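Local coordinates for KaiC-like domain-containing protein (Pyrococcus horikoshii, PDB 3BS4) that is of unknown function but belongs to the KaiC-like domain proteins and, in this crystal, holds an unidentified peptide, at residues A[55-60]-A[117-122]; A[110-115]-A[160-165]; A[187-192]-A[199-204]. All coordinates share one frame; numbering follows the deposited sequence.

Contact 1: residues A[55-60]-A[117-122]; sequences FSISYP and IKYAKA
The hydroxyl of Tyr119 is gripped by two others, hydrogen-bonding to Tyr151 OH and to Thr89 OG1, while CG1 of Ile57 rests against it, 3.9 Å from Tyr119 OH. This double anchorage limits the rotation of the phenol and satisfies its buried oxygen. The ring it fixes receives Phe55 in a T-shaped stack: the edge of the Phe55 ring is turned to the face of Tyr119, with the planes at 83° and the centroids 5.1 Å apart. The closest approach is Phe55 CD1 to Tyr119 CE1, 3.5 Å, and the neighbouring Phe55 CE1 lies 3.8 Å from Tyr119 CD1, so one side of the phenylalanine rim bears on one flank of the phenol. Phe55 leaves the strand toward the helix, and with CG anti to the carbonyl carbon (chi1 -58°) its ring brings CD1 and CE1 against Tyr119. The two aromatic residues bridge a strand and a helix of the alpha/beta core expected of a KaiC-like domain: strand 51-56 runs in the parallel part of the central sheet, between strands 84-87 and 141-146, and helix 115-132 packs over its end. Val87 of the first neighbouring strand touches both Phe55 and Tyr119. Ile57, just past the strand, meets the phenol crosswise, and its backbone still bonds to Ile146. The bound peptide reaches the same cluster: an aromatic side chain of it meets the ring of Phe55 with the planes at about 40°, and polar side-chain atoms of the peptide pack on Ile57 and on Tyr119.

Contact 2: residues A[110-115]-A[160-165]; sequences LSSETL and TLRYLE
The ring of Tyr163 has the carbonyl oxygen of Ser112 at its edge, in plane, with Ser112 O 3.6 Å from Tyr163 CD1. Next along the same rim, Leu115 approaches obliquely, its CD2 3.9 Å from Tyr163 CE1. The rings of Tyr151 and Phe155 also meet the phenol and complete an aromatic cluster. The other flat group, the guanidinium of Arg162, comes near Ser112 only loosely: NH2 of Arg162 is 3.7 Å from Ser112 OG, too far for a firm bond, on the exposed side of the contact. Nearer the backbones, the CB atoms of Ser112 and Tyr163 pack 4.0 Å apart. Because CG of Tyr163 stands opposite its own backbone N (chi1 164°), the phenol reaches past Ser112 to Leu115, and its hydroxyl bonds to a polar side chain of the bound peptide. Replacing Tyr163 by alanine is likely to leave that peptide group without its partner and to open a gap beside Leu115. In the loop, Ser111 N donates almost straight to Thr114 OG1 (2.9 Å, 174°), while Ser111 OG accepts from the backbone N of Glu113 and of Thr114, each at 3.1 Å. With Tyr163 of helix 157-173 packed beside Ser112 and Leu115, the bonds from Glu113 N and Thr114 N make an ST turn and an ST motif that lead from the loop into helix 115-132.

Contact 3: residues A[187-192]-A[199-204]; sequences WLWEGV and LSVYRR
Val201 packs against two tryptophans of the strand, offering one methyl to each. Its CG1 lies 4.0 Å from CZ3 of Trp187, and its CG2 lies 4.2 Å from CE3 of Trp189; both methyls approach obliquely, and the valine meets the side chain of Trp189 at about a right angle. The split follows from the torsion of Val201, which sets CG1 anti to the carbonyl carbon (chi1 -61°) and CG2 between the backbone N and the carbonyl carbon. Trp187 and Trp189, two residues apart on the strand, both point to the helix, so the wholly apolar contact joins strand 184-190 to the helix that follows it. Strand 184-190, helix 195-204 and strand 207-216 form a beta-alpha-beta crossover in the parallel part of the sheet, with strand 22-27 lying between the two strands. In the next shell, the indole of Trp189 is held by its own chain: NE1 of Trp189 donates to Val192 O (3.0 Å), an acceptor close to the ring plane, although the donor stands 36° above the carbonyl plane. The chain between them passes through Gly191, whose backbone angles would jam a CB against the carbonyl of Glu190, and Gly191 O takes a bond from His26 NE2. The His26 ring also meets Trp189 nearly at right angles. Trp187 is fixed differently, its NE1 donating to the backbone of the bound peptide, an apolar side chain of which packs on the indole. On the helix, NE of Arg204 bonds Ser200 OG at 3.0 Å, one turn back, while its NH2 makes a salt bridge to Glu165. Leu164, from the same helix as Glu165, touches both Val201 and Arg204.

From the N terminus, contact 1 opens at the end of strand 51-56, and contact 2 opens at residues 110-115 before contact 1 closes on helix 115-132. Contact 2 closes only on helix 157-173, so the two loops cross. Contact 3 follows in series and closes a short local loop from strand 184-190 to helix 195-204. Contacts 1 and 2 meet where Tyr119 CE2 packs 3.2 Å from Tyr163 OH. Contacts 2 and 3 are joined by the Glu165–Arg204 salt bridge, contacts 1 and 3 by a probable hydrogen bond from Tyr59 to Glu190. Together they tie the central sheet to three helices, and each touches the bound peptide.

Contact 1: residues A[55-60]-A[117-122]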
loop_
_atom_site.group_PDB
_atom_site.type_symbol
_atom_site.label_atom_id
_atom_site.label_comp_id
_atom_site.label_asym_id
_atom_site.label_seq_id
_atom_site.Cartn_x
_atom_site.Cartn_y
_atom_site.Cartn_z
ATOM N N PHE A 55 -4.648 -2.169 -4.207
ATOM C CA PHE A 55 -5.767 -1.261 -4.480
ATOM C C PHE A 55 -5.175 -0.108 -5.248
ATOM O O PHE A 55 -4.487 0.745 -4.683
ATOM C CB PHE A 55 -6.415 -0.819 -3.164
ATOM C CG PHE A 55 -6.894 -1.987 -2.353
ATOM C CD1 PHE A 55 -8.157 -2.532 -2.591
ATOM C CD2 PHE A 55 -6.048 -2.596 -1.443
ATOM C CE1 PHE A 55 -8.598 -3.644 -1.864
ATOM C CE2 PHE A 55 -6.463 -3.711 -0.722
ATOM C CZ PHE A 55 -7.749 -4.232 -0.938
ATOM N N SER A 56 -5.394 -0.124 -6.561
ATOM C CA SER A 56 -4.723 0.826 -7.445
ATOM C C SER A 56 -5.638 2.016 -7.648
ATOM O O SER A 56 -6.480 2.014 -8.532
ATOM C CB SER A 56 -4.385 0.144 -8.764
ATOM O OG SER A 56 -3.603 1.011 -9.551
ATOM N N ILE A 57 -5.492 3.001 -6.757
ATOM C CA ILE A 57 -6.450 4.091 -6.596
ATOM C C ILE A 57 -6.058 5.312 -7.425
ATOM O O ILE A 57 -6.916 5.962 -8.030
ATOM C CB ILE A 57 -6.514 4.501 -5.094
ATOM C CG1 ILE A 57 -7.015 3.323 -4.215
ATOM C CG2 ILE A 57 -7.370 5.766 -4.874
ATOM C CD1 ILE A 57 -6.444 3.320 -2.792
ATOM N N SER A 58 -4.762 5.621 -7.440
ATOM C CA SER A 58 -4.298 6.936 -7.878
ATOM C C SER A 58 -3.781 7.022 -9.304
ATOM O O SER A 58 -3.716 8.144 -9.850
ATOM C CB SER A 58 -3.213 7.462 -6.937
ATOM O OG SER A 58 -3.751 7.785 -5.678
ATOM N N TYR A 59 -3.384 5.878 -9.877
ATOM C CA TYR A 59 -2.688 5.864 -11.173
ATOM C C TYR A 59 -3.359 4.920 -12.151
ATOM O O TYR A 59 -3.874 3.868 -11.751
ATOM C CB TYR A 59 -1.194 5.476 -11.003
ATOM C CG TYR A 59 -0.510 6.404 -10.040
ATOM C CD1 TYR A 59 -0.230 7.719 -10.416
ATOM C CD2 TYR A 59 -0.253 6.012 -8.722
ATOM C CE1 TYR A 59 0.342 8.611 -9.536
ATOM C CE2 TYR A 59 0.314 6.901 -7.825
ATOM C CZ TYR A 59 0.607 8.201 -8.243
ATOM O OH TYR A 59 1.167 9.139 -7.398
ATOM N N PRO A 60 -3.322 5.286 -13.442
ATOM C CA PRO A 60 -3.793 4.365 -14.476
ATOM C C PRO A 60 -3.018 3.057 -14.396
ATOM O O PRO A 60 -1.825 3.058 -14.109
ATOM C CB PRO A 60 -3.439 5.076 -15.780
ATOM C CG PRO A 60 -3.224 6.523 -15.429
ATOM C CD PRO A 60 -2.832 6.567 -13.984
ATOM N N ILE A 117 -18.141 -2.009 1.005
ATOM C CA ILE A 117 -18.701 -3.344 0.737
ATOM C C ILE A 117 -18.289 -3.858 -0.648
ATOM O O ILE A 117 -18.078 -5.069 -0.843
ATOM C CB ILE A 117 -20.250 -3.405 0.985
ATOM C CG1 ILE A 117 -20.744 -4.851 1.014
ATOM C CG2 ILE A 117 -21.017 -2.591 -0.022
ATOM C CD1 ILE A 117 -20.690 -5.435 2.414
ATOM N N LYS A 118 -18.148 -2.954 -1.612
ATOM C CA LYS A 118 -17.699 -3.370 -2.941
ATOM C C LYS A 118 -16.245 -3.874 -2.901
ATOM O O LYS A 118 -15.906 -4.875 -3.550
ATOM C CB LYS A 118 -17.918 -2.269 -3.976
ATOM C CG LYS A 118 -19.415 -2.031 -4.190
ATOM C CD LYS A 118 -19.718 -1.083 -5.333
ATOM C CE LYS A 118 -21.228 -1.136 -5.605
ATOM N NZ LYS A 118 -21.625 -0.130 -6.639
ATOM N N TYR A 119 -15.400 -3.209 -2.109
ATOM C CA TYR A 119 -14.039 -3.726 -1.918
ATOM C C TYR A 119 -14.056 -5.091 -1.237
ATOM O O TYR A 119 -13.294 -5.989 -1.607
ATOM C CB TYR A 119 -13.199 -2.797 -1.056
ATOM C CG TYR A 119 -12.460 -1.711 -1.802
ATOM C CD1 TYR A 119 -11.808 -1.963 -3.011
ATOM C CD2 TYR A 119 -12.325 -0.455 -1.235
ATOM C CE1 TYR A 119 -11.097 -0.941 -3.675
ATOM C CE2 TYR A 119 -11.630 0.556 -1.877
ATOM C CZ TYR A 119 -11.034 0.318 -3.089
ATOM O OH TYR A 119 -10.328 1.333 -3.689
ATOM N N ALA A 120 -14.906 -5.233 -0.225
ATOM C CA ALA A 120 -14.913 -6.466 0.568
ATOM C C ALA A 120 -15.272 -7.644 -0.317
ATOM O O ALA A 120 -14.691 -8.714 -0.196
ATOM C CB ALA A 120 -15.899 -6.342 1.728
ATOM N N LYS A 121 -16.216 -7.429 -1.224
ATOM C CA LYS A 121 -16.644 -8.470 -2.144
ATOM C C LYS A 121 -15.503 -8.860 -3.084
ATOM O O LYS A 121 -15.267 -10.039 -3.310
ATOM C CB LYS A 121 -17.877 -8.004 -2.923
ATOM C CG LYS A 121 -19.033 -7.613 -2.016
ATOM C CD LYS A 121 -20.238 -7.114 -2.810
ATOM C CE LYS A 121 -21.419 -6.799 -1.901
ATOM N NZ LYS A 121 -21.960 -7.996 -1.218
ATOM N N ALA A 122 -14.788 -7.859 -3.604
ATOM C CA ALA A 122 -13.638 -8.117 -4.507
ATOM C C ALA A 122 -12.561 -8.878 -3.773
ATOM O O ALA A 122 -12.010 -9.855 -4.292
ATOM C CB ALA A 122 -13.057 -6.799 -5.057
#

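Contact 2: residues A[110-115]-A[160-165]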
loop_
_atom_site.group_PDB
_atom_site.type_symbol
_atom_site.label_atom_id
_atom_site.label_comp_id
_atom_site.label_asym_id
_atom_site.label_seq_id
_atom_site.Cartn_x
_atom_site.Cartn_y
_atom_site.Cartn_z
ATOM N N LEU A 110 -20.097 4.384 -7.004
ATOM C CA LEU A 110 -18.948 4.347 -6.110
ATOM C C LEU A 110 -18.937 5.571 -5.215
ATOM O O LEU A 110 -18.443 6.643 -5.582
ATOM C CB LEU A 110 -17.645 4.236 -6.921
ATOM C CG LEU A 110 -17.576 3.049 -7.898
ATOM C CD1 LEU A 110 -16.261 3.067 -8.709
ATOM C CD2 LEU A 110 -17.766 1.710 -7.189
ATOM N N SER A 111 -19.497 5.423 -4.031
ATOM C CA SER A 111 -19.538 6.532 -3.116
ATOM C C SER A 111 -18.803 6.147 -1.857
ATOM O O SER A 111 -18.397 4.986 -1.687
ATOM C CB SER A 111 -20.989 6.897 -2.788
ATOM O OG SER A 111 -21.563 5.916 -1.953
ATOM N N SER A 112 -18.640 7.120 -0.972
ATOM C CA SER A 112 -18.016 6.899 0.305
ATOM C C SER A 112 -18.789 5.863 1.112
ATOM O O SER A 112 -18.235 5.272 2.030
ATOM C CB SER A 112 -17.896 8.221 1.071
ATOM O OG SER A 112 -19.165 8.853 1.176
ATOM N N GLU A 113 -20.070 5.653 0.762
ATOM C CA GLU A 113 -20.942 4.695 1.443
ATOM C C GLU A 113 -20.935 3.294 0.811
ATOM O O GLU A 113 -21.072 2.300 1.494
ATOM C CB GLU A 113 -22.384 5.212 1.436
ATOM C CG GLU A 113 -22.567 6.620 1.987
ATOM C CD GLU A 113 -24.014 7.080 1.929
ATOM O OE1 GLU A 113 -24.637 7.002 0.846
ATOM O OE2 GLU A 113 -24.532 7.519 2.974
ATOM N N THR A 114 -20.826 3.228 -0.511
ATOM C CA THR A 114 -20.926 1.934 -1.211
ATOM C C THR A 114 -19.576 1.239 -1.380
ATOM O O THR A 114 -19.514 0.009 -1.481
ATOM C CB THR A 114 -21.529 2.073 -2.624
ATOM O OG1 THR A 114 -20.630 2.820 -3.456
ATOM C CG2 THR A 114 -22.899 2.771 -2.576
ATOM N N LEU A 115 -18.506 2.033 -1.434
ATOM C CA LEU A 115 -17.185 1.502 -1.775
ATOM C C LEU A 115 -16.675 0.403 -0.805
ATOM O O LEU A 115 -16.146 -0.612 -1.270
ATOM C CB LEU A 115 -16.171 2.639 -1.924
ATOM C CG LEU A 115 -14.805 2.245 -2.488
ATOM C CD1 LEU A 115 -14.946 1.453 -3.788
ATOM C CD2 LEU A 115 -13.897 3.447 -2.695
ATOM N N THR A 160 -14.447 11.311 3.134
ATOM C CA THR A 160 -13.289 10.416 3.277
ATOM C C THR A 160 -13.156 9.949 4.721
ATOM O O THR A 160 -12.903 8.779 4.985
ATOM C CB THR A 160 -12.001 11.109 2.774
ATOM O OG1 THR A 160 -12.215 11.566 1.430
ATOM C CG2 THR A 160 -10.813 10.159 2.817
ATOM N N LEU A 161 -13.389 10.857 5.667
ATOM C CA LEU A 161 -13.323 10.477 7.073
ATOM C C LEU A 161 -14.380 9.444 7.429
ATOM O O LEU A 161 -14.092 8.491 8.151
ATOM C CB LEU A 161 -13.438 11.724 7.959
ATOM C CG LEU A 161 -12.146 12.562 7.958
ATOM C CD1 LEU A 161 -12.388 13.999 8.406
ATOM C CD2 LEU A 161 -11.056 11.917 8.816
ATOM N N ARG A 162 -15.593 9.623 6.918
ATOM C CA ARG A 162 -16.669 8.634 7.121
ATOM C C ARG A 162 -16.333 7.329 6.426
ATOM O O ARG A 162 -16.546 6.250 6.977
ATOM C CB ARG A 162 -18.005 9.148 6.576
ATOM C CG ARG A 162 -18.544 10.332 7.321
ATOM C CD ARG A 162 -20.054 10.490 7.082
ATOM N NE ARG A 162 -20.446 10.286 5.684
ATOM C CZ ARG A 162 -20.600 11.262 4.792
ATOM N NH1 ARG A 162 -20.385 12.526 5.140
ATOM N NH2 ARG A 162 -20.970 10.969 3.546
ATOM N N TYR A 163 -15.806 7.431 5.207
ATOM C CA TYR A 163 -15.392 6.249 4.450
ATOM C C TYR A 163 -14.374 5.378 5.203
ATOM O O TYR A 163 -14.484 4.140 5.232
ATOM C CB TYR A 163 -14.824 6.691 3.091
ATOM C CG TYR A 163 -14.031 5.622 2.415
ATOM C CD1 TYR A 163 -14.668 4.543 1.793
ATOM C CD2 TYR A 163 -12.637 5.665 2.425
ATOM C CE1 TYR A 163 -13.935 3.538 1.178
ATOM C CE2 TYR A 163 -11.884 4.656 1.811
ATOM C CZ TYR A 163 -12.558 3.596 1.191
ATOM O OH TYR A 163 -11.867 2.571 0.577
ATOM N N LEU A 164 -13.386 6.033 5.814
ATOM C CA LEU A 164 -12.363 5.322 6.579
ATOM C C LEU A 164 -12.996 4.555 7.723
ATOM O O LEU A 164 -12.577 3.432 8.018
ATOM C CB LEU A 164 -11.272 6.256 7.127
ATOM C CG LEU A 164 -10.367 6.894 6.067
ATOM C CD1 LEU A 164 -9.550 8.058 6.675
ATOM C CD2 LEU A 164 -9.451 5.828 5.447
ATOM N N GLU A 165 -13.996 5.166 8.366
ATOM C CA GLU A 165 -14.640 4.489 9.491
ATOM C C GLU A 165 -15.557 3.362 9.025
ATOM O O GLU A 165 -15.507 2.265 9.562
ATOM C CB GLU A 165 -15.362 5.478 10.412
ATOM C CG GLU A 165 -15.930 4.813 11.693
ATOM C CD GLU A 165 -14.890 4.124 12.579
ATOM O OE1 GLU A 165 -13.668 4.404 12.478
ATOM O OE2 GLU A 165 -15.308 3.273 13.405
#

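Contact 3: residues A[187-192]-A[199-204]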
loop_
_atom_site.group_PDB
_atom_site.type_symbol
_atom_site.label_atom_id
_atom_site.label_comp_id
_atom_site.label_asym_id
_atom_site.label_seq_id
_atom_site.Cartn_x
_atom_site.Cartn_y
_atom_site.Cartn_z
ATOM N N TRP A 187 -0.162 1.318 3.258
ATOM C CA TRP A 187 -0.892 2.434 2.666
ATOM C C TRP A 187 0.113 3.496 2.275
ATOM O O TRP A 187 0.993 3.824 3.062
ATOM C CB TRP A 187 -1.823 3.068 3.709
ATOM C CG TRP A 187 -3.063 2.292 3.947
ATOM C CD1 TRP A 187 -3.434 1.128 3.317
ATOM C CD2 TRP A 187 -4.140 2.641 4.821
ATOM N NE1 TRP A 187 -4.678 0.723 3.763
ATOM C CE2 TRP A 187 -5.136 1.642 4.676
ATOM C CE3 TRP A 187 -4.359 3.690 5.729
ATOM C CZ2 TRP A 187 -6.331 1.655 5.416
ATOM C CZ3 TRP A 187 -5.549 3.698 6.465
ATOM C CH2 TRP A 187 -6.517 2.692 6.288
ATOM N N LEU A 188 -0.048 4.075 1.092
ATOM C CA LEU A 188 0.768 5.220 0.709
ATOM C C LEU A 188 -0.078 6.489 0.824
ATOM O O LEU A 188 -1.216 6.506 0.377
ATOM C CB LEU A 188 1.268 5.048 -0.736
ATOM C CG LEU A 188 2.151 6.174 -1.303
ATOM C CD1 LEU A 188 3.466 6.330 -0.487
ATOM C CD2 LEU A 188 2.462 5.948 -2.770
ATOM N N TRP A 189 0.494 7.565 1.364
ATOM C CA TRP A 189 -0.198 8.857 1.332
ATOM C C TRP A 189 0.763 9.885 0.757
ATOM O O TRP A 189 1.834 10.075 1.312
ATOM C CB TRP A 189 -0.643 9.294 2.741
ATOM C CG TRP A 189 -1.405 10.599 2.748
ATOM C CD1 TRP A 189 -0.886 11.848 2.665
ATOM C CD2 TRP A 189 -2.828 10.755 2.858
ATOM N NE1 TRP A 189 -1.903 12.801 2.693
ATOM C CE2 TRP A 189 -3.103 12.146 2.799
ATOM C CE3 TRP A 189 -3.896 9.858 2.960
ATOM C CZ2 TRP A 189 -4.415 12.658 2.867
ATOM C CZ3 TRP A 189 -5.202 10.365 3.010
ATOM C CH2 TRP A 189 -5.443 11.750 2.976
ATOM N N GLU A 190 0.375 10.519 -0.358
ATOM C CA GLU A 190 1.245 11.469 -1.066
ATOM C C GLU A 190 0.847 12.890 -0.725
ATOM O O GLU A 190 -0.274 13.307 -1.026
ATOM C CB GLU A 190 1.162 11.220 -2.582
ATOM C CG GLU A 190 1.606 9.805 -2.945
ATOM C CD GLU A 190 1.601 9.517 -4.437
ATOM O OE1 GLU A 190 2.349 10.176 -5.196
ATOM O OE2 GLU A 190 0.879 8.608 -4.848
ATOM N N GLY A 191 1.763 13.619 -0.098
ATOM C CA GLY A 191 1.537 15.043 0.210
ATOM C C GLY A 191 0.861 15.250 1.550
ATOM O O GLY A 191 0.940 14.397 2.448
ATOM N N VAL A 192 0.216 16.399 1.715
ATOM C CA VAL A 192 -0.505 16.658 2.960
ATOM C C VAL A 192 -1.978 16.620 2.620
ATOM O O VAL A 192 -2.680 15.653 2.972
ATOM C CB VAL A 192 -0.063 17.996 3.620
ATOM C CG1 VAL A 192 -0.782 18.200 4.939
ATOM C CG2 VAL A 192 1.459 17.974 3.831
ATOM N N LEU A 199 -4.699 12.864 9.913
ATOM C CA LEU A 199 -4.771 12.499 11.327
ATOM C C LEU A 199 -5.428 11.127 11.523
ATOM O O LEU A 199 -4.961 10.313 12.316
ATOM C CB LEU A 199 -5.587 13.550 12.074
ATOM C CG LEU A 199 -5.290 13.902 13.520
ATOM C CD1 LEU A 199 -3.788 14.191 13.757
ATOM C CD2 LEU A 199 -6.157 15.108 13.912
ATOM N N SER A 200 -6.504 10.873 10.788
ATOM C CA SER A 200 -7.220 9.603 10.900
ATOM C C SER A 200 -6.374 8.443 10.405
ATOM O O SER A 200 -6.330 7.386 11.039
ATOM C CB SER A 200 -8.554 9.682 10.144
ATOM O OG SER A 200 -9.299 8.478 10.267
ATOM N N VAL A 201 -5.679 8.622 9.282
ATOM C CA VAL A 201 -4.877 7.506 8.780
ATOM C C VAL A 201 -3.650 7.253 9.645
ATOM O O VAL A 201 -3.238 6.103 9.813
ATOM C CB VAL A 201 -4.497 7.621 7.264
ATOM C CG1 VAL A 201 -5.760 7.654 6.396
ATOM C CG2 VAL A 201 -3.616 8.806 7.014
ATOM N N TYR A 202 -3.059 8.313 10.212
ATOM C CA TYR A 202 -1.976 8.104 11.180
ATOM C C TYR A 202 -2.476 7.276 12.366
ATOM O O TYR A 202 -1.791 6.354 12.846
ATOM C CB TYR A 202 -1.467 9.437 11.722
ATOM C CG TYR A 202 -0.291 10.053 10.996
ATOM C CD1 TYR A 202 -0.285 10.207 9.601
ATOM C CD2 TYR A 202 0.802 10.533 11.712
ATOM C CE1 TYR A 202 0.804 10.802 8.945
ATOM C CE2 TYR A 202 1.894 11.117 11.061
ATOM C CZ TYR A 202 1.893 11.249 9.688
ATOM O OH TYR A 202 2.980 11.849 9.097
ATOM N N ARG A 203 -3.659 7.625 12.869
ATOM C CA ARG A 203 -4.180 6.940 14.053
ATOM C C ARG A 203 -4.446 5.464 13.765
ATOM O O ARG A 203 -4.192 4.580 14.610
ATOM C CB ARG A 203 -5.433 7.676 14.574
ATOM C CG ARG A 203 -6.220 6.943 15.672
ATOM C CD ARG A 203 -5.384 6.736 16.936
ATOM N NE ARG A 203 -5.029 8.018 17.526
ATOM C CZ ARG A 203 -4.411 8.170 18.696
ATOM N NH1 ARG A 203 -4.081 7.113 19.439
ATOM N NH2 ARG A 203 -4.141 9.391 19.133
ATOM N N ARG A 204 -4.944 5.181 12.565
ATOM C CA ARG A 204 -5.344 3.825 12.204
ATOM C C ARG A 204 -4.149 2.911 11.954
ATOM O O ARG A 204 -4.214 1.693 12.192
ATOM C CB ARG A 204 -6.254 3.865 10.971
ATOM C CG ARG A 204 -7.609 4.462 11.287
ATOM C CD ARG A 204 -8.409 4.690 10.029
ATOM N NE ARG A 204 -9.604 5.488 10.296
ATOM C CZ ARG A 204 -10.702 5.015 10.890
ATOM N NH1 ARG A 204 -10.777 3.747 11.282
ATOM N NH2 ARG A 204 -11.742 5.811 11.093
#